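Local coordinates for light Chain (Clostridium botulinum, PDB 6BVD), which acts as the zinc endopeptidase of a mosaic botulinum neurotoxin, probably cleaving a neuronal SNARE protein as its relatives do, at residues N19-I24 with K37-M42; F97-S102 with Y358-K363; P118-S123 with R135-N140. All coordinates share one frame; numbering follows the deposited sequence.

Overall arrangement
Contact 1 comes first along the chain and pairs strands 21-24 and 36-40, neighbours in the large mixed sheet. Contact 3 lies about 19 Å from it between centres and reaches the same sheet through strand 138-142, which flanks strand 21-24; Ile24 packs on Phe139 there. Contact 2, about 25 Å from contact 1 between centres, ties the end of helix 83-100 to the end of helix 353-360, more than 250 residues later, and touches contact 1 where Phe97 meets Ile41 and Met42. Contacts 2 and 3 lie on opposite sides of the chain's centre, their centres about 31 Å apart, and the segments of contact 3 fall between those of contact 2 in sequence. Together they join sheet and helices within one protease domain.

Contact 1: residues N19-I24 with K37-M42; sequences NTIIYI and KAFQIM
In Tyr23, CG is anti to the carbonyl carbon (chi1 -85°), which lays the ring against Lys37, so that CB of the lysine sits over one ring face, 4.0 Å from the Tyr23 centroid, in a CH-pi contact. Lys37 CG is anti to its backbone N (chi1 -164°) and the chain beyond is extended, carrying CE to CG2 of Ile21 at 3.8 Å and NZ onward. The ammonium NZ is held by the carbonyl oxygens of Tyr12 and Asp14, with a cation-pi contact to the Tyr12 ring as well, and it also donates to a water that is only weakly bonded to Tyr23 OH.

On the same face of the sheet, CG1 and CD1 of Ile21 touch CD1 and CE1 of Phe39 at a slant; the closest approach, Ile21 CG1 to Phe39 CD1, is 3.8 Å. The other face carries Ala38, whose CB meets Ile24 CD1 at 3.7 Å, while Trp46 of the next strand covers Ala38 and Ile22.

Ile22 and Ala38 form an antiparallel hydrogen-bonded pair, with Ala38 N at 2.9 Å from Ile22 O and a longer return bond of 3.3 Å from Ile22 N to Ala38 O. Gln40 N binds Thr20 O at 2.8 Å, beyond the strand start at Ile21. The extended Gln40 side chain reaches back with NE2 to Asn19 O in a weak bond, and its OE1 accepts from Asn44 N. Ile21 with Phe39 and Tyr23 with Lys37 are the flanking non-hydrogen-bonded pairs of an antiparallel beta hairpin whose strands are joined by a long connection, in the mixed sheet of the clostridial neurotoxin protease fold.

Contact 2: residues F97-S102 with Y358-K363; sequences FKRINS and YEFKIK
Arg99 and Ile362 meet tip to tip in the closely packed part of the contact, where NH2 of the arginine lies 3.4 Å from both CG1 and CD1 of the isoleucine. Arg99 CG is anti to the backbone N (chi1 170°) and the chain bends at chi2, which brings the guanidinium there. Phe360 packs alongside: its CD1 stands over one guanidinium face, offset toward the rim and 4.2 Å above the plane. The far edge of the phenyl ring points at the end of helix 83-100, with CE1 3.4 Å from Arg99 O and CZ 3.5 Å from Ile100 O, both oxygens near the ring plane. Such an approach would set slightly positive ring hydrogens against carbonyl oxygens.

The C-terminal end of helix 353-360 is closed by a Schellman motif. Lys361, the first residue to leave helical angles, takes positive phi (51°) and sends the chain on so that Ile362 faces helix 83-100; Phe360 also directs its CB that way. Helix 222-237, which carries the zinc ligands His228 and His232, lies beside this junction, and Ile100 packs on its Met227.

The polar side is water-mediated. One water accepts from Arg99 NH2 at 2.9 Å, in the guanidinium plane, and donates to Phe360 O at 2.6 Å. The same NH2 forms a salt bridge with Asp221, and NH1 donates to the carbonyl of Glu389, a calcium ligand. Looser is the Ser102 margin, where OG is 4.4 Å from Phe360 CE1. Within segment 97-102, Ser102 N and OG both bond to Arg99 O, the hydroxyl on a lone pair at 2.7 Å.

Contact 3: residues P118-S123 with R135-N140; sequences PYLGNS and RTVSFN
A single water, rather than any direct hydrogen bond, carries the polar link between two buried side chains, Asn122 and Thr136. It accepts from Asn122 ND2 at 2.9 Å, donates to Thr136 OG1 at 2.8 Å, and gives a weak bond to Gly121 O. Thr136 OG1 is also hydrogen-bonded to Asn134 OD1, and Asn122 OD1 is taken by Tyr124 N. ND2 and OG1 themselves stay 4.1 Å apart, the side chains of Asn122 and Thr136 crossing at about a right angle. Leu120 is the centre of an inverse gamma turn, closed by a weak bond from Gly121 N to Tyr119 O; this turn brings the loop after helix 104-115 against the approach to strand 138-142 of the mixed sheet.

The apolar half centres on Val137. Its CG1, anti to the carbonyl carbon (chi1 -69°), points between Pro118 CB and Tyr119 O, coming within 3.7 Å of that oxygen. At Gly121 the backbone (phi 162°) would press a CB against the preceding carbonyl oxygen. Phe316 and Tyr320 of helix 313-323 pack on Leu120, and Leu120 CD2 reaches Val137 CB at 4.2 Å.

Contact 1: residues N19-I24 with K37-M42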
loop_
_atom_site.group_PDB
_atom_site.type_symbol
_atom_site.label_atom_id
_atom_site.label_comp_id
_atom_site.label_asym_id
_atom_site.label_seq_id
_atom_site.Cartn_x
_atom_site.Cartn_y
_atom_site.Cartn_z
ATOM N N ASN A 19 -9.442 18.654 -12.333
ATOM C CA ASN A 19 -8.088 18.425 -11.854
ATOM C C ASN A 19 -7.689 16.972 -12.145
ATOM O O ASN A 19 -6.908 16.728 -13.061
ATOM C CB ASN A 19 -7.955 18.752 -10.355
ATOM C CG ASN A 19 -6.583 18.412 -9.808
ATOM O OD1 ASN A 19 -5.584 18.463 -10.527
ATOM N ND2 ASN A 19 -6.526 18.052 -8.527
ATOM N N THR A 20 -8.256 16.021 -11.402
ATOM C CA THR A 20 -7.934 14.608 -11.670
ATOM C C THR A 20 -8.982 13.880 -12.489
ATOM O O THR A 20 -8.741 12.748 -12.951
ATOM C CB THR A 20 -7.690 13.820 -10.351
ATOM O OG1 THR A 20 -8.787 13.992 -9.438
ATOM C CG2 THR A 20 -6.441 14.329 -9.689
ATOM N N ILE A 21 -10.155 14.510 -12.663
ATOM C CA ILE A 21 -11.219 13.897 -13.438
ATOM C C ILE A 21 -11.899 14.915 -14.329
ATOM O O ILE A 21 -12.598 15.807 -13.808
ATOM C CB ILE A 21 -12.290 13.284 -12.561
ATOM C CG1 ILE A 21 -11.692 12.250 -11.591
ATOM C CG2 ILE A 21 -13.330 12.606 -13.409
ATOM C CD1 ILE A 21 -12.737 11.664 -10.722
ATOM N N ILE A 22 -11.701 14.750 -15.636
ATOM C CA ILE A 22 -12.282 15.636 -16.667
ATOM C C ILE A 22 -12.718 14.798 -17.856
ATOM O O ILE A 22 -12.409 13.617 -17.932
ATOM C CB ILE A 22 -11.300 16.709 -17.176
ATOM C CG1 ILE A 22 -10.108 16.028 -17.839
ATOM C CG2 ILE A 22 -10.816 17.624 -16.077
ATOM C CD1 ILE A 22 -9.024 16.978 -18.175
ATOM N N TYR A 23 -13.498 15.388 -18.763
ATOM C CA TYR A 23 -13.774 14.719 -20.039
ATOM C C TYR A 23 -12.726 15.065 -21.072
ATOM O O TYR A 23 -12.365 16.239 -21.231
ATOM C CB TYR A 23 -15.174 15.077 -20.551
ATOM C CG TYR A 23 -16.227 14.167 -19.945
ATOM C CD1 TYR A 23 -16.748 13.087 -20.657
ATOM C CD2 TYR A 23 -16.673 14.370 -18.647
ATOM C CE1 TYR A 23 -17.695 12.244 -20.092
ATOM C CE2 TYR A 23 -17.614 13.542 -18.075
ATOM C CZ TYR A 23 -18.128 12.490 -18.799
ATOM O OH TYR A 23 -19.062 11.684 -18.208
ATOM N N ILE A 24 -12.198 14.077 -21.794
ATOM C CA ILE A 24 -11.210 14.477 -22.771
ATOM C C ILE A 24 -11.577 13.983 -24.166
ATOM O O ILE A 24 -12.209 12.949 -24.333
ATOM C CB ILE A 24 -9.791 13.994 -22.414
ATOM C CG1 ILE A 24 -9.615 12.525 -22.722
ATOM C CG2 ILE A 24 -9.477 14.264 -20.978
ATOM C CD1 ILE A 24 -8.257 11.999 -22.239
ATOM N N LYS A 37 -14.837 10.247 -20.271
ATOM C CA LYS A 37 -14.466 10.507 -18.875
ATOM C C LYS A 37 -13.068 9.916 -18.598
ATOM O O LYS A 37 -12.825 8.721 -18.844
ATOM C CB LYS A 37 -15.513 9.924 -17.931
ATOM C CG LYS A 37 -15.411 10.468 -16.507
ATOM C CD LYS A 37 -16.469 9.911 -15.609
ATOM C CE LYS A 37 -16.448 10.605 -14.244
ATOM N NZ LYS A 37 -17.576 10.174 -13.396
ATOM N N ALA A 38 -12.154 10.757 -18.125
ATOM C CA ALA A 38 -10.739 10.359 -17.938
ATOM C C ALA A 38 -10.220 10.704 -16.550
ATOM O O ALA A 38 -10.740 11.646 -15.882
ATOM C CB ALA A 38 -9.873 11.023 -19.029
ATOM N N PHE A 39 -9.201 9.938 -16.108
ATOM C CA PHE A 39 -8.728 9.936 -14.708
ATOM C C PHE A 39 -7.204 10.097 -14.690
ATOM O O PHE A 39 -6.489 9.332 -15.326
ATOM C CB PHE A 39 -9.196 8.638 -14.008
ATOM C CG PHE A 39 -10.694 8.429 -14.059
ATOM C CD1 PHE A 39 -11.492 8.719 -12.967
ATOM C CD2 PHE A 39 -11.305 7.967 -15.220
ATOM C CE1 PHE A 39 -12.843 8.521 -13.005
ATOM C CE2 PHE A 39 -12.654 7.801 -15.287
ATOM C CZ PHE A 39 -13.445 8.076 -14.171
ATOM N N GLN A 40 -6.712 11.155 -14.053
ATOM C CA GLN A 40 -5.299 11.482 -14.117
ATOM C C GLN A 40 -4.599 10.750 -12.988
ATOM O O GLN A 40 -4.555 11.224 -11.853
ATOM C CB GLN A 40 -5.011 12.995 -13.999
ATOM C CG GLN A 40 -3.625 13.324 -14.532
ATOM C CD GLN A 40 -3.255 14.782 -14.491
ATOM O OE1 GLN A 40 -2.173 15.156 -14.948
ATOM N NE2 GLN A 40 -4.148 15.627 -13.960
ATOM N N ILE A 41 -4.091 9.571 -13.309
ATOM C CA ILE A 41 -3.467 8.702 -12.296
ATOM C C ILE A 41 -2.185 9.306 -11.728
ATOM O O ILE A 41 -1.816 9.068 -10.545
ATOM C CB ILE A 41 -3.233 7.251 -12.943
ATOM C CG1 ILE A 41 -2.625 6.300 -11.905
ATOM C CG2 ILE A 41 -2.407 7.357 -14.194
ATOM C CD1 ILE A 41 -3.641 5.764 -10.982
ATOM N N MET A 42 -1.465 10.074 -12.545
ATOM C CA MET A 42 -0.293 10.829 -12.077
ATOM C C MET A 42 -0.127 11.963 -13.026
ATOM O O MET A 42 -0.721 11.917 -14.125
ATOM C CB MET A 42 1.010 9.968 -12.019
ATOM C CG MET A 42 1.333 9.222 -13.344
ATOM S SD MET A 42 3.014 8.467 -13.363
ATOM C CE MET A 42 3.990 9.916 -13.683
HETATM O O HOH W 1 -19.544 11.906 -14.892
#

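Contact 2: residues F97-S102 with Y358-K363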
loop_
_atom_site.group_PDB
_atom_site.type_symbol
_atom_site.label_atom_id
_atom_site.label_comp_id
_atom_site.label_asym_id
_atom_site.label_seq_id
_atom_site.Cartn_x
_atom_site.Cartn_y
_atom_site.Cartn_z
ATOM N N PHE A 97 0.140 1.171 -10.261
ATOM C CA PHE A 97 0.989 2.342 -10.217
ATOM C C PHE A 97 1.609 2.509 -8.813
ATOM O O PHE A 97 2.783 2.875 -8.721
ATOM C CB PHE A 97 0.223 3.611 -10.636
ATOM C CG PHE A 97 0.258 3.865 -12.134
ATOM C CD1 PHE A 97 1.205 4.703 -12.685
ATOM C CD2 PHE A 97 -0.639 3.229 -12.978
ATOM C CE1 PHE A 97 1.247 4.933 -14.072
ATOM C CE2 PHE A 97 -0.639 3.450 -14.363
ATOM C CZ PHE A 97 0.317 4.297 -14.927
ATOM N N LYS A 98 0.845 2.232 -7.752
ATOM C CA LYS A 98 1.408 2.274 -6.396
ATOM C C LYS A 98 2.493 1.205 -6.213
ATOM O O LYS A 98 3.436 1.419 -5.459
ATOM C CB LYS A 98 0.328 2.115 -5.313
ATOM C CG LYS A 98 -0.521 3.393 -5.127
ATOM C CD LYS A 98 -1.357 3.440 -3.850
ATOM C CE LYS A 98 -2.722 2.764 -4.002
ATOM N NZ LYS A 98 -3.674 2.952 -2.864
ATOM N N ARG A 99 2.325 0.053 -6.856
ATOM C CA ARG A 99 3.366 -0.997 -6.769
ATOM C C ARG A 99 4.650 -0.482 -7.452
ATOM O O ARG A 99 5.736 -0.519 -6.885
ATOM C CB ARG A 99 2.841 -2.299 -7.404
ATOM C CG ARG A 99 3.912 -3.433 -7.599
ATOM C CD ARG A 99 3.303 -4.780 -7.285
ATOM N NE ARG A 99 4.237 -5.896 -7.509
ATOM C CZ ARG A 99 5.312 -6.157 -6.768
ATOM N NH1 ARG A 99 5.653 -5.380 -5.737
ATOM N NH2 ARG A 99 6.077 -7.209 -7.074
ATOM N N ILE A 100 4.505 0.065 -8.661
ATOM C CA ILE A 100 5.643 0.594 -9.387
ATOM C C ILE A 100 6.337 1.692 -8.581
ATOM O O ILE A 100 7.580 1.775 -8.518
ATOM C CB ILE A 100 5.219 1.140 -10.775
ATOM C CG1 ILE A 100 4.687 0.002 -11.670
ATOM C CG2 ILE A 100 6.396 1.789 -11.406
ATOM C CD1 ILE A 100 3.985 0.466 -12.974
ATOM N N ASN A 101 5.536 2.514 -7.910
ATOM C CA ASN A 101 6.091 3.621 -7.140
ATOM C C ASN A 101 6.617 3.168 -5.769
ATOM O O ASN A 101 7.008 4.008 -4.982
ATOM C CB ASN A 101 5.023 4.741 -6.952
ATOM C CG ASN A 101 5.619 6.142 -7.003
ATOM O OD1 ASN A 101 6.629 6.380 -7.665
ATOM N ND2 ASN A 101 4.977 7.097 -6.300
ATOM N N SER A 102 6.626 1.860 -5.476
ATOM C CA SER A 102 7.037 1.411 -4.119
ATOM C C SER A 102 8.529 1.137 -4.009
ATOM O O SER A 102 9.050 0.933 -2.899
ATOM C CB SER A 102 6.262 0.154 -3.653
ATOM O OG SER A 102 6.695 -1.011 -4.375
ATOM N N TYR A 358 14.603 -7.784 -11.538
ATOM C CA TYR A 358 15.624 -8.017 -10.519
ATOM C C TYR A 358 15.424 -7.054 -9.332
ATOM O O TYR A 358 15.426 -7.449 -8.142
ATOM C CB TYR A 358 17.011 -7.821 -11.135
ATOM C CG TYR A 358 18.112 -7.714 -10.111
ATOM C CD1 TYR A 358 18.624 -8.849 -9.492
ATOM C CD2 TYR A 358 18.628 -6.478 -9.752
ATOM C CE1 TYR A 358 19.630 -8.755 -8.535
ATOM C CE2 TYR A 358 19.616 -6.372 -8.800
ATOM C CZ TYR A 358 20.114 -7.510 -8.198
ATOM O OH TYR A 358 21.102 -7.386 -7.253
ATOM N N GLU A 359 15.230 -5.786 -9.658
ATOM C CA GLU A 359 14.999 -4.764 -8.617
ATOM C C GLU A 359 13.729 -4.985 -7.775
ATOM O O GLU A 359 13.716 -4.700 -6.561
ATOM C CB GLU A 359 14.951 -3.367 -9.238
ATOM C CG GLU A 359 16.286 -2.851 -9.783
ATOM C CD GLU A 359 17.353 -2.667 -8.707
ATOM O OE1 GLU A 359 17.014 -2.553 -7.508
ATOM O OE2 GLU A 359 18.547 -2.627 -9.060
ATOM N N PHE A 360 12.688 -5.520 -8.402
ATOM C CA PHE A 360 11.424 -5.789 -7.733
ATOM C C PHE A 360 11.297 -7.213 -7.149
ATOM O O PHE A 360 10.280 -7.542 -6.508
ATOM C CB PHE A 360 10.286 -5.553 -8.717
ATOM C CG PHE A 360 9.857 -4.094 -8.826
ATOM C CD1 PHE A 360 8.717 -3.660 -8.187
ATOM C CD2 PHE A 360 10.622 -3.174 -9.501
ATOM C CE1 PHE A 360 8.322 -2.302 -8.253
ATOM C CE2 PHE A 360 10.221 -1.835 -9.590
ATOM C CZ PHE A 360 9.086 -1.404 -8.932
ATOM N N LYS A 361 12.315 -8.057 -7.352
ATOM C CA LYS A 361 12.205 -9.456 -6.947
ATOM C C LYS A 361 10.948 -10.095 -7.483
ATOM O O LYS A 361 10.209 -10.795 -6.766
ATOM C CB LYS A 361 12.283 -9.574 -5.409
ATOM C CG LYS A 361 13.590 -9.062 -4.875
ATOM C CD LYS A 361 13.626 -9.209 -3.350
ATOM C CE LYS A 361 15.039 -9.102 -2.822
ATOM N NZ LYS A 361 15.518 -7.696 -2.879
ATOM N N ILE A 362 10.710 -9.827 -8.778
ATOM C CA ILE A 362 9.712 -10.473 -9.570
ATOM C C ILE A 362 10.404 -11.468 -10.528
ATOM O O ILE A 362 11.428 -11.157 -11.107
ATOM C CB ILE A 362 8.891 -9.425 -10.401
ATOM C CG1 ILE A 362 8.015 -8.560 -9.464
ATOM C CG2 ILE A 362 8.036 -10.128 -11.430
ATOM C CD1 ILE A 362 7.294 -7.347 -10.253
ATOM N N LYS A 363 9.888 -12.678 -10.630
ATOM C CA LYS A 363 10.441 -13.638 -11.596
ATOM C C LYS A 363 9.890 -13.311 -12.964
ATOM O O LYS A 363 8.706 -13.024 -13.092
ATOM C CB LYS A 363 10.095 -15.085 -11.225
ATOM C CG LYS A 363 10.953 -16.121 -12.007
ATOM C CD LYS A 363 10.539 -17.571 -11.687
ATOM C CE LYS A 363 11.510 -18.616 -12.273
ATOM N NZ LYS A 363 12.941 -18.495 -11.769
HETATM O O HOH W 2 8.210 -6.726 -5.102
#

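Contact 3: residues P118-S123 with R135-N140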
loop_
_atom_site.group_PDB
_atom_site.type_symbol
_atom_site.label_atom_id
_atom_site.label_comp_id
_atom_site.label_asym_id
_atom_site.label_seq_id
_atom_site.Cartn_x
_atom_site.Cartn_y
_atom_site.Cartn_z
ATOM N N PRO A 118 6.773 15.833 -24.804
ATOM C CA PRO A 118 7.138 15.953 -26.230
ATOM C C PRO A 118 7.639 17.348 -26.648
ATOM O O PRO A 118 7.234 18.332 -26.035
ATOM C CB PRO A 118 5.832 15.640 -26.951
ATOM C CG PRO A 118 5.081 14.822 -26.003
ATOM C CD PRO A 118 5.398 15.341 -24.634
ATOM N N TYR A 119 8.532 17.428 -27.631
ATOM C CA TYR A 119 8.943 18.716 -28.191
ATOM C C TYR A 119 7.727 19.357 -28.853
ATOM O O TYR A 119 6.940 18.650 -29.473
ATOM C CB TYR A 119 10.074 18.561 -29.212
ATOM C CG TYR A 119 10.627 19.892 -29.719
ATOM C CD1 TYR A 119 11.601 20.565 -29.006
ATOM C CD2 TYR A 119 10.091 20.520 -30.854
ATOM C CE1 TYR A 119 12.099 21.787 -29.438
ATOM C CE2 TYR A 119 10.570 21.755 -31.269
ATOM C CZ TYR A 119 11.576 22.382 -30.559
ATOM O OH TYR A 119 12.083 23.595 -30.980
ATOM N N LEU A 120 7.592 20.679 -28.708
ATOM C CA LEU A 120 6.470 21.430 -29.327
ATOM C C LEU A 120 6.775 21.715 -30.812
ATOM O O LEU A 120 7.050 22.851 -31.236
ATOM C CB LEU A 120 6.177 22.732 -28.538
ATOM C CG LEU A 120 5.722 22.518 -27.078
ATOM C CD1 LEU A 120 5.467 23.875 -26.321
ATOM C CD2 LEU A 120 4.505 21.592 -26.926
ATOM N N GLY A 121 6.796 20.653 -31.615
ATOM C CA GLY A 121 7.044 20.828 -33.032
ATOM C C GLY A 121 7.453 19.498 -33.616
ATOM O O GLY A 121 7.731 18.550 -32.855
ATOM N N ASN A 122 7.457 19.420 -34.941
ATOM C CA ASN A 122 7.885 18.194 -35.606
ATOM C C ASN A 122 8.409 18.494 -37.009
ATOM O O ASN A 122 8.612 19.666 -37.366
ATOM C CB ASN A 122 6.740 17.180 -35.632
ATOM C CG ASN A 122 5.485 17.712 -36.346
ATOM O OD1 ASN A 122 5.491 17.922 -37.544
ATOM N ND2 ASN A 122 4.395 17.870 -35.603
ATOM N N SER A 123 8.644 17.454 -37.826
ATOM C CA SER A 123 9.252 17.694 -39.122
ATOM C C SER A 123 8.483 18.670 -40.004
ATOM O O SER A 123 9.097 19.409 -40.751
ATOM C CB SER A 123 9.442 16.374 -39.878
ATOM O OG SER A 123 10.441 15.639 -39.200
ATOM N N ARG A 135 -2.692 17.386 -32.686
ATOM C CA ARG A 135 -3.059 16.238 -31.872
ATOM C C ARG A 135 -1.882 15.449 -31.333
ATOM O O ARG A 135 -2.085 14.570 -30.472
ATOM C CB ARG A 135 -3.954 15.290 -32.648
ATOM C CG ARG A 135 -3.255 14.611 -33.790
ATOM C CD ARG A 135 -3.949 13.328 -34.115
ATOM N NE ARG A 135 -5.144 13.570 -34.926
ATOM C CZ ARG A 135 -5.250 13.287 -36.221
ATOM N NH1 ARG A 135 -4.211 12.826 -36.912
ATOM N NH2 ARG A 135 -6.381 13.560 -36.850
ATOM N N THR A 136 -0.670 15.763 -31.769
ATOM C CA THR A 136 0.508 15.057 -31.212
ATOM C C THR A 136 1.006 15.617 -29.876
ATOM O O THR A 136 1.818 14.961 -29.220
ATOM C CB THR A 136 1.717 15.075 -32.179
ATOM O OG1 THR A 136 2.156 16.418 -32.443
ATOM C CG2 THR A 136 1.402 14.314 -33.517
ATOM N N VAL A 137 0.553 16.825 -29.489
ATOM C CA VAL A 137 1.036 17.472 -28.271
ATOM C C VAL A 137 -0.099 17.987 -27.344
ATOM O O VAL A 137 0.108 18.133 -26.160
ATOM C CB VAL A 137 1.989 18.657 -28.599
ATOM C CG1 VAL A 137 3.287 18.136 -29.178
ATOM C CG2 VAL A 137 1.312 19.701 -29.563
ATOM N N SER A 138 -1.307 18.209 -27.857
ATOM C CA SER A 138 -2.378 18.632 -26.966
ATOM C C SER A 138 -3.732 18.082 -27.400
ATOM O O SER A 138 -3.873 17.526 -28.492
ATOM C CB SER A 138 -2.390 20.172 -26.882
ATOM O OG SER A 138 -2.770 20.697 -28.126
ATOM N N PHE A 139 -4.720 18.166 -26.512
ATOM C CA PHE A 139 -6.085 17.723 -26.815
ATOM C C PHE A 139 -7.122 18.601 -26.126
ATOM O O PHE A 139 -6.825 19.244 -25.104
ATOM C CB PHE A 139 -6.305 16.256 -26.406
ATOM C CG PHE A 139 -5.756 15.915 -25.033
ATOM C CD1 PHE A 139 -6.495 16.168 -23.884
ATOM C CD2 PHE A 139 -4.493 15.325 -24.904
ATOM C CE1 PHE A 139 -6.007 15.863 -22.604
ATOM C CE2 PHE A 139 -3.977 15.012 -23.625
ATOM C CZ PHE A 139 -4.740 15.296 -22.465
ATOM N N ASN A 140 -8.337 18.620 -26.675
ATOM C CA ASN A 140 -9.454 19.282 -25.983
ATOM C C ASN A 140 -9.929 18.555 -24.731
ATOM O O ASN A 140 -10.066 17.329 -24.718
ATOM C CB ASN A 140 -10.657 19.464 -26.924
ATOM C CG ASN A 140 -10.469 20.612 -27.890
ATOM O OD1 ASN A 140 -9.402 21.216 -27.921
ATOM N ND2 ASN A 140 -11.508 20.941 -28.657
HETATM O O HOH W 3 4.644 17.684 -32.754
#